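Local coordinates for protein hookworm platelet inhibitor 1 (Ancylostoma caninum, PDB 4TPV) that inhibits platelet aggregation and prevents adhesion of resting platelets to fibrinogen and collagen, possibly by binding their integrins, at residues Lys38-Val43 / Leu174-Gly178; Trp88-Ile92 / Thr106-Met112; Gly97-Lys102 / Gly143-Tyr149; Tyr34-Lys38 / Tyr149-Cys155. All blocks are in the same frame, centred on the assembly; numbering follows the deposited sequence.

Contact 1 of 4, residues Lys38-Val43 / Leu174-Gly178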
loop_
_atom_site.group_PDB
_atom_site.type_symbol
_atom_site.label_atom_id
_atom_site.label_comp_id
_atom_site.label_asym_id
_atom_site.label_seq_id
_atom_site.Cartn_x
_atom_site.Cartn_y
_atom_site.Cartn_z
ATOM N N LYS A 38 9.394 -6.466 -10.911
ATOM C CA LYS A 38 8.032 -7.015 -10.868
ATOM C C LYS A 38 7.171 -6.339 -9.799
ATOM O O LYS A 38 6.528 -6.985 -8.961
ATOM C CB LYS A 38 8.082 -8.533 -10.677
ATOM C CG LYS A 38 8.932 -9.052 -9.539
ATOM C CD LYS A 38 8.772 -10.570 -9.433
ATOM C CE LYS A 38 9.791 -11.165 -8.476
ATOM N NZ LYS A 38 9.634 -12.656 -8.389
ATOM N N MET A 39 7.134 -5.012 -9.867
ATOM C CA MET A 39 6.299 -4.243 -8.952
ATOM C C MET A 39 4.865 -4.320 -9.438
ATOM O O MET A 39 4.560 -3.880 -10.535
ATOM C CB MET A 39 6.756 -2.786 -8.875
ATOM C CG MET A 39 5.969 -1.968 -7.864
ATOM S SD MET A 39 6.534 -2.180 -6.171
ATOM C CE MET A 39 8.135 -1.359 -6.168
ATOM N N ARG A 40 3.983 -4.884 -8.619
ATOM C CA ARG A 40 2.569 -5.007 -9.012
ATOM C C ARG A 40 1.760 -3.721 -8.854
ATOM O O ARG A 40 1.955 -2.930 -7.931
ATOM C CB ARG A 40 1.900 -6.131 -8.208
ATOM C CG ARG A 40 2.493 -7.522 -8.555
ATOM C CD ARG A 40 1.602 -8.688 -8.159
ATOM N NE ARG A 40 0.405 -8.752 -9.010
ATOM C CZ ARG A 40 -0.301 -9.856 -9.217
ATOM N NH1 ARG A 40 0.065 -10.993 -8.655
ATOM N NH2 ARG A 40 -1.376 -9.814 -9.995
ATOM N N THR A 41 0.803 -3.554 -9.758
ATOM C CA THR A 41 -0.228 -2.542 -9.601
ATOM C C THR A 41 -1.109 -2.958 -8.446
ATOM O O THR A 41 -1.531 -4.118 -8.380
ATOM C CB THR A 41 -1.082 -2.406 -10.853
ATOM O OG1 THR A 41 -0.241 -2.158 -11.980
ATOM C CG2 THR A 41 -2.073 -1.247 -10.713
ATOM N N MET A 42 -1.368 -2.028 -7.532
ATOM C CA MET A 42 -2.376 -2.290 -6.498
ATOM C C MET A 42 -3.788 -1.990 -6.953
ATOM O O MET A 42 -4.052 -1.019 -7.674
ATOM C CB MET A 42 -2.114 -1.474 -5.244
ATOM C CG MET A 42 -0.946 -1.964 -4.408
ATOM S SD MET A 42 -0.718 -0.925 -2.940
ATOM C CE MET A 42 0.482 -1.928 -2.048
ATOM N N VAL A 43 -4.704 -2.833 -6.490
ATOM C CA VAL A 43 -6.130 -2.636 -6.714
ATOM C C VAL A 43 -6.806 -2.509 -5.356
ATOM O O VAL A 43 -6.424 -3.201 -4.417
ATOM C CB VAL A 43 -6.738 -3.809 -7.506
ATOM C CG1 VAL A 43 -8.265 -3.709 -7.547
ATOM C CG2 VAL A 43 -6.129 -3.866 -8.899
ATOM N N LEU A 174 5.510 0.241 -15.937
ATOM C CA LEU A 174 6.424 0.051 -14.823
ATOM C C LEU A 174 5.933 -1.019 -13.869
ATOM O O LEU A 174 6.735 -1.609 -13.138
ATOM C CB LEU A 174 6.608 1.355 -14.043
ATOM C CG LEU A 174 7.432 2.434 -14.749
ATOM C CD1 LEU A 174 7.287 3.760 -14.024
ATOM C CD2 LEU A 174 8.899 2.003 -14.840
ATOM N N LEU A 175 4.615 -1.252 -13.874
ATOM C CA LEU A 175 3.963 -2.140 -12.908
ATOM C C LEU A 175 3.324 -3.346 -13.593
ATOM O O LEU A 175 3.091 -3.339 -14.796
ATOM C CB LEU A 175 2.904 -1.364 -12.105
ATOM C CG LEU A 175 3.333 -0.042 -11.453
ATOM C CD1 LEU A 175 2.211 0.544 -10.602
ATOM C CD2 LEU A 175 4.617 -0.217 -10.641
ATOM N N CYS A 176 3.070 -4.391 -12.815
ATOM C CA CYS A 176 2.459 -5.616 -13.342
ATOM C C CYS A 176 1.004 -5.684 -12.954
ATOM O O CYS A 176 0.678 -5.527 -11.791
ATOM C CB CYS A 176 3.156 -6.855 -12.798
ATOM S SG CYS A 176 4.935 -6.923 -13.055
ATOM N N ILE A 177 0.125 -5.966 -13.916
ATOM C CA ILE A 177 -1.320 -6.042 -13.629
ATOM C C ILE A 177 -1.916 -7.407 -13.988
ATOM O O ILE A 177 -1.506 -8.042 -14.953
ATOM C CB ILE A 177 -2.075 -4.928 -14.394
ATOM C CG1 ILE A 177 -3.541 -4.835 -13.961
ATOM C CG2 ILE A 177 -1.950 -5.099 -15.912
ATOM C CD1 ILE A 177 -3.736 -4.367 -12.545
ATOM N N GLY A 178 -2.890 -7.846 -13.197
ATOM C CA GLY A 178 -3.604 -9.081 -13.476
ATOM C C GLY A 178 -4.581 -8.956 -14.635
ATOM O O GLY A 178 -4.882 -7.861 -15.095
HETATM O O HOH W 1 8.186 -3.754 -12.387
HETATM O O HOH W 2 -1.268 -6.488 -10.016
#
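Thr41 sets its hydroxyl beside its own backbone N (chi1 -55°), with the methyl anti to that nitrogen, and this turns OG1 onto the flank of Leu175: OG1 lies 3.2 Å from Leu175 CB, the two side chains crossing at about a right angle. Met39 has CG anti to its backbone N (chi1 -176°) and runs alongside Leu175, pointing the same way, with CG 3.6 Å from Leu175 CD2. Farther along, Ile177 brings its CD1 tip to 3.7 Å from Thr41 CB. The backbones form a single bridge, Arg40 with Cys176. Cys176 N donates to Met39 O at 2.8 Å. Thr41 N returns a straighter bond to Cys176 O (167° at the hydrogen). Two waters flank the bridge: one accepts from Met39 N and donates to Leu174 O, while the other accepts from Arg40 NE, in the guanidinium plane, and lies within donating distance of Thr41 O and Cys176 O. Beyond the pair, Thr41 OG1 is held by Asp168 and Arg40 makes a cation-pi contact with Tyr161. The contact thus ties the loop between helix 13-34 and strand 43-44 of the CAP fold to the small cysteine-rich two-stranded sheet 166-167/176-177 near the C-terminus. Its chemistry is mixed: main-chain bonds set the alignment, the Met39 CG methylene and the Thr41 hydroxyl lie against Leu175, and the Cys176 N and O used in the bridge belong to a residue also linked covalently to Cys158, so the loop is bonded to a disulfide-held strand.

Contact 2 of 4, residues Trp88-Ile92 / Thr106-Met112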
loop_
_atom_site.group_PDB
_atom_site.type_symbol
_atom_site.label_atom_id
_atom_site.label_comp_id
_atom_site.label_asym_id
_atom_site.label_seq_id
_atom_site.Cartn_x
_atom_site.Cartn_y
_atom_site.Cartn_z
ATOM N N TRP A 88 3.952 7.861 5.591
ATOM C CA TRP A 88 4.500 6.549 5.268
ATOM C C TRP A 88 5.611 6.650 4.212
ATOM O O TRP A 88 6.663 6.021 4.337
ATOM C CB TRP A 88 3.376 5.612 4.810
ATOM C CG TRP A 88 2.343 5.396 5.882
ATOM C CD1 TRP A 88 2.502 5.603 7.207
ATOM C CD2 TRP A 88 0.987 4.951 5.706
ATOM N NE1 TRP A 88 1.339 5.307 7.889
ATOM C CE2 TRP A 88 0.392 4.912 6.979
ATOM C CE3 TRP A 88 0.221 4.603 4.594
ATOM C CZ2 TRP A 88 -0.927 4.502 7.180
ATOM C CZ3 TRP A 88 -1.086 4.202 4.788
ATOM C CH2 TRP A 88 -1.651 4.157 6.070
ATOM N N TRP A 89 5.386 7.436 3.162
ATOM C CA TRP A 89 6.416 7.585 2.123
ATOM C C TRP A 89 7.737 8.140 2.666
ATOM O O TRP A 89 8.819 7.732 2.226
ATOM C CB TRP A 89 5.903 8.491 0.991
ATOM C CG TRP A 89 6.986 8.838 -0.007
ATOM C CD1 TRP A 89 7.791 9.937 0.011
ATOM C CD2 TRP A 89 7.387 8.068 -1.147
ATOM N NE1 TRP A 89 8.654 9.912 -1.059
ATOM C CE2 TRP A 89 8.430 8.772 -1.782
ATOM C CE3 TRP A 89 6.958 6.858 -1.698
ATOM C CZ2 TRP A 89 9.049 8.303 -2.945
ATOM C CZ3 TRP A 89 7.567 6.393 -2.840
ATOM C CH2 TRP A 89 8.608 7.113 -3.454
ATOM N N SER A 90 7.648 9.049 3.637
ATOM C CA SER A 90 8.849 9.684 4.190
ATOM C C SER A 90 9.847 8.687 4.794
ATOM O O SER A 90 11.022 9.017 4.985
ATOM C CB SER A 90 8.458 10.725 5.239
ATOM O OG SER A 90 7.830 11.843 4.628
ATOM N N GLU A 91 9.407 7.466 5.068
ATOM C CA GLU A 91 10.302 6.455 5.612
ATOM C C GLU A 91 11.324 6.001 4.587
ATOM O O GLU A 91 12.282 5.299 4.918
ATOM C CB GLU A 91 9.503 5.249 6.121
ATOM C CG GLU A 91 8.648 5.578 7.320
ATOM C CD GLU A 91 7.948 4.359 7.877
ATOM O OE1 GLU A 91 7.932 3.325 7.172
ATOM O OE2 GLU A 91 7.460 4.433 9.029
ATOM N N ILE A 92 11.097 6.376 3.331
ATOM C CA ILE A 92 12.016 5.999 2.265
ATOM C C ILE A 92 13.459 6.395 2.606
ATOM O O ILE A 92 14.400 5.703 2.218
ATOM C CB ILE A 92 11.571 6.623 0.913
ATOM C CG1 ILE A 92 12.245 5.908 -0.250
ATOM C CG2 ILE A 92 11.776 8.152 0.899
ATOM C CD1 ILE A 92 11.797 6.440 -1.622
ATOM N N THR A 106 10.907 1.580 8.865
ATOM C CA THR A 106 10.601 1.421 7.447
ATOM C C THR A 106 9.408 0.513 7.174
ATOM O O THR A 106 9.190 0.108 6.039
ATOM C CB THR A 106 11.811 0.845 6.668
ATOM O OG1 THR A 106 12.250 -0.373 7.288
ATOM C CG2 THR A 106 12.952 1.841 6.652
ATOM N N SER A 107 8.645 0.180 8.204
ATOM C CA SER A 107 7.566 -0.783 8.007
ATOM C C SER A 107 6.492 -0.236 7.056
ATOM O O SER A 107 5.969 -0.966 6.209
ATOM C CB SER A 107 6.955 -1.164 9.349
ATOM O OG SER A 107 5.922 -2.130 9.192
ATOM N N ASN A 108 6.173 1.045 7.170
ATOM C CA ASN A 108 5.108 1.576 6.319
ATOM C C ASN A 108 5.558 1.670 4.866
ATOM O O ASN A 108 4.835 1.261 3.948
ATOM C CB ASN A 108 4.641 2.942 6.826
ATOM C CG ASN A 108 4.051 2.866 8.215
ATOM O OD1 ASN A 108 3.013 2.219 8.427
ATOM N ND2 ASN A 108 4.681 3.537 9.163
ATOM N N ILE A 109 6.745 2.211 4.627
ATOM C CA ILE A 109 7.173 2.306 3.244
ATOM C C ILE A 109 7.322 0.901 2.639
ATOM O O ILE A 109 6.942 0.680 1.508
ATOM C CB ILE A 109 8.486 3.121 3.089
ATOM C CG1 ILE A 109 8.871 3.239 1.609
ATOM C CG2 ILE A 109 9.623 2.504 3.878
ATOM C CD1 ILE A 109 7.910 4.101 0.776
ATOM N N ALA A 110 7.845 -0.049 3.411
ATOM C CA ALA A 110 7.997 -1.416 2.900
ATOM C C ALA A 110 6.651 -2.032 2.483
ATOM O O ALA A 110 6.579 -2.743 1.461
ATOM C CB ALA A 110 8.698 -2.289 3.947
ATOM N N ASN A 111 5.592 -1.780 3.247
ATOM C CA ASN A 111 4.290 -2.310 2.871
ATOM C C ASN A 111 3.826 -1.680 1.563
ATOM O O ASN A 111 3.237 -2.352 0.712
ATOM C CB ASN A 111 3.242 -2.057 3.964
ATOM C CG ASN A 111 3.003 -3.276 4.851
ATOM O OD1 ASN A 111 2.926 -4.420 4.376
ATOM N ND2 ASN A 111 2.850 -3.025 6.156
ATOM N N MET A 112 4.096 -0.381 1.403
ATOM C CA MET A 112 3.626 0.337 0.223
ATOM C C MET A 112 4.353 -0.062 -1.053
ATOM O O MET A 112 3.751 -0.039 -2.123
ATOM C CB MET A 112 3.738 1.859 0.414
ATOM C CG MET A 112 2.799 2.414 1.464
ATOM S SD MET A 112 2.471 4.182 1.263
ATOM C CE MET A 112 4.122 4.863 1.348
HETATM O O HOH W 3 7.802 2.123 10.500
#
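In this contact the C-terminal part of helix 80-89 and the 3-10 turn after it pack on the start of helix 107-113: Glu91, in the 3-10 turn, reaches the first helical turn while Trp88 packs on Asn108. Glu91 OE1 accepts from Ile109 N at 3.0 Å, with 162° at the hydrogen, and takes a second, weak bond from Asn108 N. The other oxygen, OE2, receives Asn108 ND2 at 2.9 Å from above the carboxylate plane, and a water links it to Ser107 N. A carboxylate at the start of a helix, where the first-turn N-H groups have no acceptor within the helix, is probably stabilised by the helix dipole; Thr106, at the N-cap position, makes no capping bond with its side chain. Asn108 also lies across one face of Trp88: ring and amide planes are 17° apart, and Asn108 CG comes to 3.3 Å from Trp88 CD1. In the alpha-beta-alpha sandwich of the CAP fold, Trp88 reaches the sheet, its side chain touching strands 68-73 and 130-138 and its NE1 bonded to Val70 O. Met112 approaches the same ring at its edge, in a Met-aromatic contact with SD 5.4 Å from the centroid of the six-membered ring. A bend at chi3 (-58°) folds its methyl CE back to 3.6 Å from Trp88 CB. Ile109 fills the middle of the interface, with CG2 3.5 Å from Glu91 CB and CD1 3.8 Å from Trp89 CE3. Trp89 in turn stacks its ring on Tyr26 of helix 13-34.

Contact 3 of 4, residues Gly97-Lys102 / Gly143-Tyr149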
loop_
_atom_site.group_PDB
_atom_site.type_symbol
_atom_site.label_atom_id
_atom_site.label_comp_id
_atom_site.label_asym_id
_atom_site.label_seq_id
_atom_site.Cartn_x
_atom_site.Cartn_y
_atom_site.Cartn_z
ATOM N N GLY A 97 18.537 -0.387 0.970
ATOM C CA GLY A 97 18.606 -1.402 -0.049
ATOM C C GLY A 97 17.354 -2.257 -0.080
ATOM O O GLY A 97 16.330 -1.917 0.514
ATOM N N LYS A 98 17.451 -3.382 -0.767
ATOM C CA LYS A 98 16.260 -4.162 -1.097
ATOM C C LYS A 98 15.778 -5.057 0.035
ATOM O O LYS A 98 14.659 -5.588 -0.033
ATOM C CB LYS A 98 16.518 -5.014 -2.342
ATOM C CG LYS A 98 17.457 -6.167 -2.098
ATOM C CD LYS A 98 17.654 -7.028 -3.355
ATOM C CE LYS A 98 18.617 -6.395 -4.339
ATOM N NZ LYS A 98 18.952 -7.333 -5.463
ATOM N N VAL A 99 16.592 -5.211 1.075
ATOM C CA VAL A 99 16.241 -6.142 2.152
ATOM C C VAL A 99 15.554 -5.416 3.290
ATOM O O VAL A 99 16.062 -4.426 3.803
ATOM C CB VAL A 99 17.477 -6.889 2.710
ATOM C CG1 VAL A 99 17.064 -7.833 3.844
ATOM C CG2 VAL A 99 18.197 -7.664 1.605
ATOM N N TYR A 100 14.368 -5.893 3.666
ATOM C CA TYR A 100 13.653 -5.291 4.768
ATOM C C TYR A 100 14.334 -5.600 6.102
ATOM O O TYR A 100 14.626 -6.755 6.425
ATOM C CB TYR A 100 12.195 -5.782 4.795
ATOM C CG TYR A 100 11.404 -5.179 5.941
ATOM C CD1 TYR A 100 11.213 -3.801 6.028
ATOM C CD2 TYR A 100 10.847 -5.975 6.930
ATOM C CE1 TYR A 100 10.516 -3.229 7.074
ATOM C CE2 TYR A 100 10.106 -5.396 7.992
ATOM C CZ TYR A 100 9.955 -4.020 8.052
ATOM O OH TYR A 100 9.258 -3.415 9.074
ATOM N N ASN A 101 14.611 -4.552 6.863
ATOM C CA ASN A 101 15.157 -4.718 8.200
ATOM C C ASN A 101 14.117 -4.210 9.183
ATOM O O ASN A 101 13.771 -3.026 9.194
ATOM C CB ASN A 101 16.488 -3.981 8.350
ATOM C CG ASN A 101 17.553 -4.483 7.389
ATOM O OD1 ASN A 101 17.651 -5.681 7.100
ATOM N ND2 ASN A 101 18.366 -3.561 6.887
ATOM N N LYS A 102 13.560 -5.122 9.972
ATOM C CA LYS A 102 12.477 -4.745 10.872
ATOM C C LYS A 102 13.051 -3.926 12.026
ATOM O O LYS A 102 13.584 -4.469 12.988
ATOM C CB LYS A 102 11.745 -5.994 11.374
ATOM C CG LYS A 102 10.596 -5.744 12.364
ATOM C CD LYS A 102 9.864 -7.046 12.666
ATOM C CE LYS A 102 8.794 -6.880 13.720
ATOM N NZ LYS A 102 7.688 -6.002 13.283
ATOM N N GLY A 143 8.225 -9.415 5.824
ATOM C CA GLY A 143 8.831 -10.010 7.000
ATOM C C GLY A 143 10.277 -9.576 7.133
ATOM O O GLY A 143 10.931 -9.273 6.128
ATOM N N ASP A 144 10.766 -9.557 8.370
ATOM C CA ASP A 144 12.158 -9.208 8.661
ATOM C C ASP A 144 13.096 -10.071 7.831
ATOM O O ASP A 144 12.968 -11.298 7.801
ATOM C CB ASP A 144 12.444 -9.386 10.152
ATOM C CG ASP A 144 13.783 -8.822 10.574
ATOM O OD1 ASP A 144 14.323 -7.917 9.900
ATOM O OD2 ASP A 144 14.288 -9.281 11.624
ATOM N N GLY A 145 14.045 -9.407 7.163
ATOM C CA GLY A 145 15.080 -10.097 6.418
ATOM C C GLY A 145 14.686 -10.521 5.016
ATOM O O GLY A 145 15.516 -11.063 4.270
ATOM N N LYS A 146 13.428 -10.295 4.663
ATOM C CA LYS A 146 12.946 -10.692 3.344
ATOM C C LYS A 146 13.181 -9.582 2.326
ATOM O O LYS A 146 13.298 -8.402 2.674
ATOM C CB LYS A 146 11.460 -11.078 3.403
ATOM C CG LYS A 146 11.200 -12.245 4.361
ATOM C CD LYS A 146 9.730 -12.658 4.410
ATOM C CE LYS A 146 9.302 -13.305 3.117
ATOM N NZ LYS A 146 7.908 -13.836 3.214
ATOM N N THR A 147 13.232 -9.970 1.058
ATOM C CA THR A 147 13.477 -9.012 -0.013
ATOM C C THR A 147 12.199 -8.241 -0.347
ATOM O O THR A 147 11.177 -8.850 -0.702
ATOM C CB THR A 147 14.014 -9.742 -1.259
ATOM O OG1 THR A 147 15.255 -10.380 -0.926
ATOM C CG2 THR A 147 14.248 -8.755 -2.410
ATOM N N ILE A 148 12.262 -6.916 -0.200
ATOM C CA ILE A 148 11.131 -6.028 -0.494
ATOM C C ILE A 148 10.792 -6.042 -1.979
ATOM O O ILE A 148 9.607 -6.083 -2.363
ATOM C CB ILE A 148 11.422 -4.569 -0.062
ATOM C CG1 ILE A 148 11.876 -4.496 1.392
ATOM C CG2 ILE A 148 10.174 -3.685 -0.291
ATOM C CD1 ILE A 148 12.568 -3.149 1.730
ATOM N N TYR A 149 11.829 -5.984 -2.815
ATOM C CA TYR A 149 11.651 -5.964 -4.266
ATOM C C TYR A 149 12.829 -6.606 -4.958
ATOM O O TYR A 149 13.978 -6.441 -4.516
ATOM C CB TYR A 149 11.500 -4.527 -4.773
ATOM C CG TYR A 149 12.649 -3.632 -4.350
ATOM C CD1 TYR A 149 13.810 -3.513 -5.128
ATOM C CD2 TYR A 149 12.575 -2.905 -3.176
ATOM C CE1 TYR A 149 14.854 -2.700 -4.717
ATOM C CE2 TYR A 149 13.594 -2.082 -2.769
ATOM C CZ TYR A 149 14.733 -1.973 -3.542
ATOM O OH TYR A 149 15.776 -1.147 -3.131
HETATM O O HOH W 4 15.268 0.270 -0.929
HETATM O O HOH W 5 15.432 -6.857 12.636
#
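Lys98 CB lies over one face of the Tyr149 ring, a CH-pi contact 3.9 Å from the ring centroid. A chi1 of 72° places Lys98 CG between the backbone N and the carbonyl carbon, and the chain runs on beside Thr147, both pointing the same way, with CD 3.9 Å from Thr147 CG2. The amine beyond forms a salt bridge with Glu151. Tyr100 is turned differently: its ring presents an edge to the other loop, with CD2 3.4 Å from Gly143 O, while its CB touches Ile148 CG1 at 3.7 Å. Here the loop between helices 80-89 and 107-113 of the CAP fold runs antiparallel to the connection after strand 130-138, bridged once at Val99 and Thr147, and the latter makes a type II beta turn from Gly143 to Lys146 whose positive-phi position is Gly145. Ile148 N donates to Lys98 O at 2.7 Å, Tyr100 N to Lys146 O, and Gly145 N to Tyr100 O. Asp144 grips the far end: its OD1 takes Lys102 N at 2.9 Å in a nearly straight bond (174°), although the donor sits well above the carboxylate plane. At the opposite end a water joins Gly97 O to Tyr149 OH in the plane of the ring.

Contact 4 of 4, residues Tyr34-Lys38 / Tyr149-Cys155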
loop_
_atom_site.group_PDB
_atom_site.type_symbol
_atom_site.label_atom_id
_atom_site.label_comp_id
_atom_site.label_asym_id
_atom_site.label_seq_id
_atom_site.Cartn_x
_atom_site.Cartn_y
_atom_site.Cartn_z
ATOM N N TYR A 34 14.388 2.883 -8.489
ATOM C CA TYR A 34 15.181 1.781 -7.928
ATOM C C TYR A 34 15.337 0.604 -8.885
ATOM O O TYR A 34 16.077 -0.333 -8.589
ATOM C CB TYR A 34 14.561 1.290 -6.598
ATOM C CG TYR A 34 14.719 2.285 -5.469
ATOM C CD1 TYR A 34 13.839 3.341 -5.324
ATOM C CD2 TYR A 34 15.769 2.183 -4.565
ATOM C CE1 TYR A 34 13.992 4.280 -4.322
ATOM C CE2 TYR A 34 15.920 3.109 -3.536
ATOM C CZ TYR A 34 15.044 4.154 -3.425
ATOM O OH TYR A 34 15.221 5.068 -2.408
ATOM N N LYS A 35 14.639 0.647 -10.023
ATOM C CA LYS A 35 14.723 -0.406 -11.037
ATOM C C LYS A 35 14.233 -1.738 -10.472
ATOM O O LYS A 35 15.006 -2.666 -10.225
ATOM C CB LYS A 35 16.152 -0.543 -11.581
ATOM C CG LYS A 35 16.720 0.753 -12.148
ATOM C CD LYS A 35 15.789 1.352 -13.190
ATOM C CE LYS A 35 16.332 2.688 -13.718
ATOM N NZ LYS A 35 15.282 3.484 -14.434
ATOM N N THR A 36 12.925 -1.818 -10.270
ATOM C CA THR A 36 12.303 -3.000 -9.698
ATOM C C THR A 36 11.599 -3.791 -10.801
ATOM O O THR A 36 10.774 -3.228 -11.525
ATOM C CB THR A 36 11.279 -2.630 -8.600
ATOM O OG1 THR A 36 10.165 -1.935 -9.187
ATOM C CG2 THR A 36 11.921 -1.713 -7.541
ATOM N N SER A 37 11.904 -5.086 -10.900
ATOM C CA SER A 37 11.506 -5.890 -12.056
ATOM C C SER A 37 10.093 -6.490 -12.048
ATOM O O SER A 37 9.658 -6.994 -13.080
ATOM C CB SER A 37 12.506 -7.027 -12.241
ATOM O OG SER A 37 12.580 -7.821 -11.066
ATOM N N LYS A 38 9.394 -6.466 -10.911
ATOM C CA LYS A 38 8.032 -7.015 -10.868
ATOM C C LYS A 38 7.171 -6.339 -9.799
ATOM O O LYS A 38 6.528 -6.985 -8.961
ATOM C CB LYS A 38 8.082 -8.533 -10.677
ATOM C CG LYS A 38 8.932 -9.052 -9.539
ATOM C CD LYS A 38 8.772 -10.570 -9.433
ATOM C CE LYS A 38 9.791 -11.165 -8.476
ATOM N NZ LYS A 38 9.634 -12.656 -8.389
ATOM N N TYR A 149 11.829 -5.984 -2.815
ATOM C CA TYR A 149 11.651 -5.964 -4.266
ATOM C C TYR A 149 12.829 -6.606 -4.958
ATOM O O TYR A 149 13.978 -6.441 -4.516
ATOM C CB TYR A 149 11.500 -4.527 -4.773
ATOM C CG TYR A 149 12.649 -3.632 -4.350
ATOM C CD1 TYR A 149 13.810 -3.513 -5.128
ATOM C CD2 TYR A 149 12.575 -2.905 -3.176
ATOM C CE1 TYR A 149 14.854 -2.700 -4.717
ATOM C CE2 TYR A 149 13.594 -2.082 -2.769
ATOM C CZ TYR A 149 14.733 -1.973 -3.542
ATOM O OH TYR A 149 15.776 -1.147 -3.131
ATOM N N GLU A 150 12.559 -7.334 -6.040
ATOM C CA GLU A 150 13.643 -7.798 -6.902
ATOM C C GLU A 150 14.072 -6.673 -7.835
ATOM O O GLU A 150 13.252 -5.856 -8.233
ATOM C CB GLU A 150 13.222 -9.030 -7.709
ATOM C CG GLU A 150 12.874 -10.243 -6.856
ATOM C CD GLU A 150 14.066 -10.773 -6.074
ATOM O OE1 GLU A 150 15.222 -10.574 -6.513
ATOM O OE2 GLU A 150 13.844 -11.386 -5.014
ATOM N N GLU A 151 15.356 -6.641 -8.185
ATOM C CA GLU A 151 15.879 -5.563 -9.019
ATOM C C GLU A 151 16.065 -6.000 -10.456
ATOM O O GLU A 151 16.557 -7.097 -10.716
ATOM C CB GLU A 151 17.207 -5.053 -8.466
ATOM C CG GLU A 151 17.071 -4.277 -7.162
ATOM C CD GLU A 151 18.409 -4.074 -6.478
ATOM O OE1 GLU A 151 19.404 -4.649 -6.961
ATOM O OE2 GLU A 151 18.463 -3.353 -5.458
ATOM N N GLY A 152 15.690 -5.120 -11.384
ATOM C CA GLY A 152 15.929 -5.327 -12.803
ATOM C C GLY A 152 15.013 -4.432 -13.615
ATOM O O GLY A 152 14.276 -3.640 -13.038
ATOM N N ALA A 153 15.059 -4.566 -14.944
ATOM C CA ALA A 153 14.209 -3.758 -15.825
ATOM C C ALA A 153 12.755 -3.851 -15.394
ATOM O O ALA A 153 12.260 -4.944 -15.174
ATOM C CB ALA A 153 14.352 -4.218 -17.262
ATOM N N PRO A 154 12.081 -2.710 -15.255
ATOM C CA PRO A 154 10.680 -2.795 -14.829
ATOM C C PRO A 154 9.862 -3.714 -15.749
ATOM O O PRO A 154 10.075 -3.783 -16.978
ATOM C CB PRO A 154 10.225 -1.333 -14.882
ATOM C CG PRO A 154 11.501 -0.573 -14.497
ATOM C CD PRO A 154 12.572 -1.318 -15.257
ATOM N N CYS A 155 8.977 -4.478 -15.119
ATOM C CA CYS A 155 8.109 -5.436 -15.800
ATOM C C CYS A 155 8.808 -6.655 -16.397
ATOM O O CYS A 155 8.149 -7.538 -16.936
ATOM C CB CYS A 155 7.306 -4.737 -16.901
ATOM S SG CYS A 155 5.830 -3.891 -16.299
HETATM O O HOH W 6 18.077 -0.274 -7.074
HETATM O O HOH W 1 8.186 -3.754 -12.387
HETATM O O HOH W 7 14.976 -9.147 -11.235
HETATM O O HOH W 8 10.330 -6.051 -8.226
#
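Between Lys35-Ser37 and Glu150-Gly152 the backbones form a single beta bridge, Thr36 opposite Glu151, closed by Gly152 N to Lys35 O at 2.8 Å and Ser37 N to Glu150 O at 3.1 Å. It joins the loop that leaves helix 13-34 of the CAP fold, where Lys35 breaks helical geometry with positive phi, to the long irregular connection between strands 130-138 and 166-167. Thr36 meets Tyr149 at about a right angle: its methyl CG2 touches CD1 at 3.6 Å. Tyr34 comes against the other end of that ring, its CD2 3.6 Å from Tyr149 OH, and both tyrosines also pack on Phe30. Lys38 and Glu150 lie side by side, CE 3.6 Å from CG, an aliphatic contact; the lysine amine itself is paired with Asp160. The Ser37 hydroxyl rests against Glu150 CB and shares a water with Glu151 O. CA-H...O contacts add to the bridge and continue past it, with Pro154 CA 3.3 Å from Thr36 O. Cys155, in a disulfide with Cys167, ends the contact through a water that donates to Thr36 O at 2.8 Å and accepts from Cys155 N.

Overall arrangement
Contact 2 lies nearest the centre of the chain, about 9 Å from it, and is the one built on helical segments, with indole packing and a carboxylate at a helix start. Contacts 3 and 4, about 16 and 17 Å out, are outer loop pairings with backbone bonds, waters and lysine side chains; they share Tyr149 and are tied by the Lys98-Glu151 salt bridge. Contact 1, intermediate in depth, shares Lys38 and a water with contact 4, and Leu174 packs on Pro154 between them. Contacts 1 and 4 both fix the loop after helix 13-34 and each holds a disulfide cysteine, whereas contact 3 adjoins contact 2 through Tyr100, which packs on Ser107 and Ala110.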